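Local atomic coordinates of filamentation induced by cAMP protein Fic (Desulfovibrio alaskensis, PDB entry 4RGL), a protein that belongs to the Fic/DOC family and is largely helical, with a C-terminal domain probably of helix-turn-helix type. Residues H167-F179 and M192-W204. Sequence-based numbering, arbitrary orientation.
Sequences HPLVASCIFHYEF and MGRLWQTLILRNW
Helices 168-179 and 192-202 run nearly antiparallel at 161°, their axes 8.8 Å apart. The backbones come nearest at S172 and Q197, CA to CA 4.9 Å; S172 CB packs on Q197 CG, while OG turns back to bond L169 O. The I200 side chain is a knob in the hole formed by P168, A171, S172 and F175, its CD1 3.6 Å from F175 CB. One side-chain hydrogen bond joins the helices, H176 ND1 to Q197 OE1 at 2.7 Å, bent to 138° at the hydrogen and entering from above the amide plane; with CG anti to the backbone N (chi1 178°) and the chain extended, Q197 spans the gap. The hairpin brackets the Fic signature motif, which ends at R194, and helix 238-257 packs on it through C173, Q197 and L201. R194 CG touches H176 CE1; its guanidinium bonds S56 and salt-bridges E60, consistent with a Fic inhibitory motif there. The H176 ring lies with one face over the G193 carbonyl. F175 CE1 and CZ meet W196 CD1 obliquely. At the other end, P168 CG makes a CH-pi contact over W204's five-membered ring, the H167 edge meets its six-membered ring in a T-shaped pair, and H167 N-caps the helix, ND1 accepting from L169 N.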
loop_
_atom_site.group_PDB
_atom_site.type_symbol
_atom_site.label_atom_id
_atom_site.label_comp_id
_atom_site.label_asym_id
_atom_site.label_seq_id
_atom_site.Cartn_x
_atom_site.Cartn_y
_atom_site.Cartn_z
ATOM N N HIS A 167 20.291 10.910 0.117
ATOM C CA HIS A 167 18.902 11.191 -0.231
ATOM C C HIS A 167 17.974 10.123 0.369
ATOM O O HIS A 167 18.344 8.952 0.425
ATOM C CB HIS A 167 18.736 11.258 -1.762
ATOM C CG HIS A 167 17.392 11.740 -2.198
ATOM N ND1 HIS A 167 16.332 10.867 -2.367
ATOM C CD2 HIS A 167 16.964 12.999 -2.445
ATOM C CE1 HIS A 167 15.302 11.617 -2.719
ATOM N NE2 HIS A 167 15.639 12.908 -2.790
ATOM N N PRO A 168 16.752 10.512 0.831
ATOM C CA PRO A 168 15.851 9.519 1.449
ATOM C C PRO A 168 15.735 8.213 0.636
ATOM O O PRO A 168 15.737 7.131 1.226
ATOM C CB PRO A 168 14.515 10.249 1.499
ATOM C CG PRO A 168 14.878 11.672 1.644
ATOM C CD PRO A 168 16.180 11.874 0.898
ATOM N N LEU A 169 15.649 8.314 -0.718
ATOM C CA LEU A 169 15.548 7.132 -1.590
ATOM C C LEU A 169 16.701 6.161 -1.333
ATOM O O LEU A 169 16.476 4.958 -1.211
ATOM C CB LEU A 169 15.531 7.547 -3.074
ATOM C CG LEU A 169 14.263 8.249 -3.558
ATOM C CD1 LEU A 169 14.473 8.867 -4.925
ATOM C CD2 LEU A 169 13.081 7.295 -3.582
ATOM N N VAL A 170 17.930 6.690 -1.198
ATOM C CA VAL A 170 19.121 5.876 -0.940
ATOM C C VAL A 170 19.164 5.465 0.540
ATOM O O VAL A 170 19.397 4.298 0.848
ATOM C CB VAL A 170 20.418 6.630 -1.351
ATOM C CG1 VAL A 170 21.658 5.783 -1.069
ATOM C CG2 VAL A 170 20.367 7.044 -2.818
ATOM N N ALA A 171 18.913 6.430 1.452
ATOM C CA ALA A 171 18.959 6.202 2.900
ATOM C C ALA A 171 18.016 5.068 3.325
ATOM O O ALA A 171 18.382 4.265 4.186
ATOM C CB ALA A 171 18.601 7.479 3.640
ATOM N N SER A 172 16.801 4.987 2.702
ATOM C CA SER A 172 15.828 3.928 3.009
ATOM C C SER A 172 16.363 2.559 2.597
ATOM O O SER A 172 16.165 1.582 3.317
ATOM C CB SER A 172 14.498 4.199 2.314
ATOM O OG SER A 172 14.624 4.107 0.906
ATOM N N CYS A 173 17.061 2.491 1.452
ATOM C CA CYS A 173 17.646 1.242 0.969
ATOM C C CYS A 173 18.798 0.812 1.874
ATOM O O CYS A 173 18.902 -0.371 2.214
ATOM C CB CYS A 173 18.103 1.386 -0.479
ATOM S SG CYS A 173 16.765 1.705 -1.650
ATOM N N ILE A 174 19.680 1.770 2.253
ATOM C CA ILE A 174 20.827 1.478 3.119
ATOM C C ILE A 174 20.338 0.959 4.485
ATOM O O ILE A 174 20.857 -0.048 4.984
ATOM C CB ILE A 174 21.738 2.728 3.286
ATOM C CG1 ILE A 174 22.236 3.272 1.907
ATOM C CG2 ILE A 174 22.907 2.431 4.221
ATOM C CD1 ILE A 174 23.240 2.342 1.142
ATOM N N PHE A 175 19.320 1.631 5.075
ATOM C CA PHE A 175 18.763 1.219 6.364
ATOM C C PHE A 175 18.179 -0.194 6.277
ATOM O O PHE A 175 18.462 -1.025 7.135
ATOM C CB PHE A 175 17.690 2.210 6.838
ATOM C CG PHE A 175 17.158 1.914 8.224
ATOM C CD1 PHE A 175 16.127 0.999 8.411
ATOM C CD2 PHE A 175 17.696 2.538 9.342
ATOM C CE1 PHE A 175 15.666 0.697 9.692
ATOM C CE2 PHE A 175 17.219 2.248 10.622
ATOM C CZ PHE A 175 16.206 1.332 10.788
ATOM N N HIS A 176 17.372 -0.462 5.224
ATOM C CA HIS A 176 16.763 -1.782 4.988
ATOM C C HIS A 176 17.837 -2.864 4.969
ATOM O O HIS A 176 17.684 -3.894 5.615
ATOM C CB HIS A 176 15.987 -1.775 3.643
ATOM C CG HIS A 176 15.000 -2.902 3.485
ATOM N ND1 HIS A 176 13.734 -2.681 2.972
ATOM C CD2 HIS A 176 15.123 -4.216 3.788
ATOM C CE1 HIS A 176 13.143 -3.863 2.951
ATOM N NE2 HIS A 176 13.932 -4.814 3.451
ATOM N N TYR A 177 18.945 -2.604 4.261
ATOM C CA TYR A 177 20.055 -3.541 4.119
ATOM C C TYR A 177 20.744 -3.783 5.456
ATOM O O TYR A 177 21.018 -4.933 5.808
ATOM C CB TYR A 177 21.059 -3.009 3.090
ATOM C CG TYR A 177 22.341 -3.804 3.007
ATOM C CD1 TYR A 177 22.397 -5.004 2.305
ATOM C CD2 TYR A 177 23.532 -3.292 3.514
ATOM C CE1 TYR A 177 23.592 -5.707 2.164
ATOM C CE2 TYR A 177 24.742 -3.965 3.345
ATOM C CZ TYR A 177 24.766 -5.177 2.677
ATOM O OH TYR A 177 25.951 -5.862 2.542
ATOM N N GLU A 178 21.023 -2.714 6.204
ATOM C CA GLU A 178 21.675 -2.831 7.501
ATOM C C GLU A 178 20.753 -3.502 8.522
ATOM O O GLU A 178 21.183 -4.415 9.229
ATOM C CB GLU A 178 22.115 -1.456 8.006
ATOM C CG GLU A 178 23.271 -0.864 7.217
ATOM C CD GLU A 178 24.542 -1.692 7.250
ATOM O OE1 GLU A 178 24.912 -2.172 8.346
ATOM O OE2 GLU A 178 25.173 -1.852 6.183
ATOM N N PHE A 179 19.462 -3.081 8.559
ATOM C CA PHE A 179 18.462 -3.625 9.484
ATOM C C PHE A 179 18.291 -5.134 9.281
ATOM O O PHE A 179 18.190 -5.872 10.256
ATOM C CB PHE A 179 17.107 -2.906 9.295
ATOM C CG PHE A 179 16.055 -3.278 10.310
ATOM C CD1 PHE A 179 15.233 -4.386 10.114
ATOM C CD2 PHE A 179 15.862 -2.509 11.449
ATOM C CE1 PHE A 179 14.277 -4.747 11.070
ATOM C CE2 PHE A 179 14.885 -2.855 12.390
ATOM C CZ PHE A 179 14.099 -3.973 12.193
HETATM N N MSE A 192 9.345 -5.545 9.647
HETATM C CA MSE A 192 9.848 -4.279 10.227
HETATM C C MSE A 192 10.777 -3.555 9.250
HETATM O O MSE A 192 10.854 -2.321 9.264
HETATM C CB MSE A 192 10.583 -4.534 11.549
HETATM C CG MSE A 192 9.657 -4.866 12.709
HETATM SE SE MSE A 192 8.390 -3.444 13.089
HETATM C CE MSE A 192 9.615 -2.066 13.624
ATOM N N GLY A 193 11.499 -4.324 8.439
ATOM C CA GLY A 193 12.378 -3.771 7.420
ATOM C C GLY A 193 11.612 -2.997 6.370
ATOM O O GLY A 193 11.896 -1.817 6.129
ATOM N N ARG A 194 10.555 -3.630 5.802
ATOM C CA ARG A 194 9.705 -3.006 4.781
ATOM C C ARG A 194 8.912 -1.849 5.364
ATOM O O ARG A 194 8.714 -0.835 4.683
ATOM C CB ARG A 194 8.760 -4.037 4.171
ATOM C CG ARG A 194 9.497 -5.165 3.515
ATOM C CD ARG A 194 8.593 -6.250 3.043
ATOM N NE ARG A 194 9.311 -7.514 2.986
ATOM C CZ ARG A 194 9.203 -8.462 3.904
ATOM N NH1 ARG A 194 8.285 -8.370 4.852
ATOM N NH2 ARG A 194 9.937 -9.559 3.820
ATOM N N LEU A 195 8.485 -1.972 6.640
ATOM C CA LEU A 195 7.746 -0.910 7.305
ATOM C C LEU A 195 8.602 0.332 7.447
ATOM O O LEU A 195 8.160 1.429 7.094
ATOM C CB LEU A 195 7.252 -1.372 8.684
ATOM C CG LEU A 195 6.586 -0.276 9.557
ATOM C CD1 LEU A 195 5.254 0.182 8.956
ATOM C CD2 LEU A 195 6.385 -0.758 10.964
ATOM N N TRP A 196 9.841 0.171 7.944
ATOM C CA TRP A 196 10.698 1.310 8.218
ATOM C C TRP A 196 11.204 1.946 6.919
ATOM O O TRP A 196 11.351 3.167 6.865
ATOM C CB TRP A 196 11.865 0.916 9.124
ATOM C CG TRP A 196 11.987 1.797 10.335
ATOM C CD1 TRP A 196 13.011 2.648 10.626
ATOM C CD2 TRP A 196 10.953 2.075 11.290
ATOM N NE1 TRP A 196 12.732 3.344 11.778
ATOM C CE2 TRP A 196 11.456 3.046 12.181
ATOM C CE3 TRP A 196 9.652 1.575 11.496
ATOM C CZ2 TRP A 196 10.720 3.510 13.273
ATOM C CZ3 TRP A 196 8.910 2.064 12.555
ATOM C CH2 TRP A 196 9.446 3.006 13.439
ATOM N N GLN A 197 11.346 1.150 5.839
ATOM C CA GLN A 197 11.685 1.723 4.539
ATOM C C GLN A 197 10.548 2.648 4.057
ATOM O O GLN A 197 10.809 3.777 3.645
ATOM C CB GLN A 197 11.971 0.633 3.507
ATOM C CG GLN A 197 12.270 1.207 2.122
ATOM C CD GLN A 197 12.587 0.152 1.118
ATOM O OE1 GLN A 197 13.543 -0.610 1.267
ATOM N NE2 GLN A 197 11.900 0.199 -0.014
ATOM N N THR A 198 9.281 2.203 4.223
ATOM C CA THR A 198 8.106 3.018 3.903
ATOM C C THR A 198 8.083 4.290 4.779
ATOM O O THR A 198 7.694 5.359 4.302
ATOM C CB THR A 198 6.815 2.191 4.087
ATOM O OG1 THR A 198 6.918 0.979 3.338
ATOM C CG2 THR A 198 5.573 2.952 3.664
ATOM N N LEU A 199 8.534 4.178 6.050
ATOM C CA LEU A 199 8.535 5.320 6.965
ATOM C C LEU A 199 9.566 6.346 6.538
ATOM O O LEU A 199 9.243 7.528 6.446
ATOM C CB LEU A 199 8.793 4.867 8.419
ATOM C CG LEU A 199 8.652 5.971 9.494
ATOM C CD1 LEU A 199 7.247 6.587 9.484
ATOM C CD2 LEU A 199 8.965 5.440 10.840
ATOM N N ILE A 200 10.795 5.892 6.203
ATOM C CA ILE A 200 11.861 6.787 5.732
ATOM C C ILE A 200 11.402 7.525 4.438
ATOM O O ILE A 200 11.668 8.722 4.289
ATOM C CB ILE A 200 13.188 6.002 5.507
ATOM C CG1 ILE A 200 13.674 5.362 6.826
ATOM C CG2 ILE A 200 14.273 6.912 4.905
ATOM C CD1 ILE A 200 14.809 4.373 6.669
ATOM N N LEU A 201 10.634 6.827 3.559
ATOM C CA LEU A 201 10.141 7.432 2.316
ATOM C C LEU A 201 8.974 8.402 2.581
ATOM O O LEU A 201 8.916 9.460 1.952
ATOM C CB LEU A 201 9.710 6.360 1.303
ATOM C CG LEU A 201 10.840 5.484 0.719
ATOM C CD1 LEU A 201 10.300 4.531 -0.315
ATOM C CD2 LEU A 201 11.949 6.339 0.109
ATOM N N ARG A 202 8.047 8.056 3.515
ATOM C CA ARG A 202 6.911 8.949 3.774
ATOM C C ARG A 202 7.339 10.161 4.635
ATOM O O ARG A 202 6.688 11.206 4.578
ATOM C CB ARG A 202 5.733 8.213 4.423
ATOM C CG ARG A 202 5.946 7.803 5.851
ATOM C CD ARG A 202 4.616 7.664 6.561
ATOM N NE ARG A 202 4.042 8.971 6.891
ATOM C CZ ARG A 202 2.759 9.165 7.175
ATOM N NH1 ARG A 202 1.889 8.167 7.064
ATOM N NH2 ARG A 202 2.321 10.375 7.493
ATOM N N ASN A 203 8.482 10.050 5.360
ATOM C CA ASN A 203 9.041 11.197 6.095
ATOM C C ASN A 203 9.588 12.229 5.108
ATOM O O ASN A 203 9.722 13.404 5.451
ATOM C CB ASN A 203 10.135 10.745 7.078
ATOM C CG ASN A 203 9.600 10.032 8.323
ATOM O OD1 ASN A 203 8.383 9.855 8.508
ATOM N ND2 ASN A 203 10.506 9.645 9.221
ATOM N N TRP A 204 9.841 11.794 3.856
ATOM C CA TRP A 204 10.262 12.669 2.763
ATOM C C TRP A 204 9.045 13.126 1.957
ATOM O O TRP A 204 8.820 14.328 1.801
ATOM C CB TRP A 204 11.278 11.940 1.854
ATOM C CG TRP A 204 11.535 12.621 0.537
ATOM C CD1 TRP A 204 11.937 13.909 0.348
ATOM C CD2 TRP A 204 11.607 11.988 -0.749
ATOM N NE1 TRP A 204 12.133 14.150 -0.992
ATOM C CE2 TRP A 204 11.964 12.981 -1.685
ATOM C CE3 TRP A 204 11.386 10.678 -1.203
ATOM C CZ2 TRP A 204 12.081 12.712 -3.054
ATOM C CZ3 TRP A 204 11.490 10.418 -2.561
ATOM C CH2 TRP A 204 11.841 11.426 -3.467
#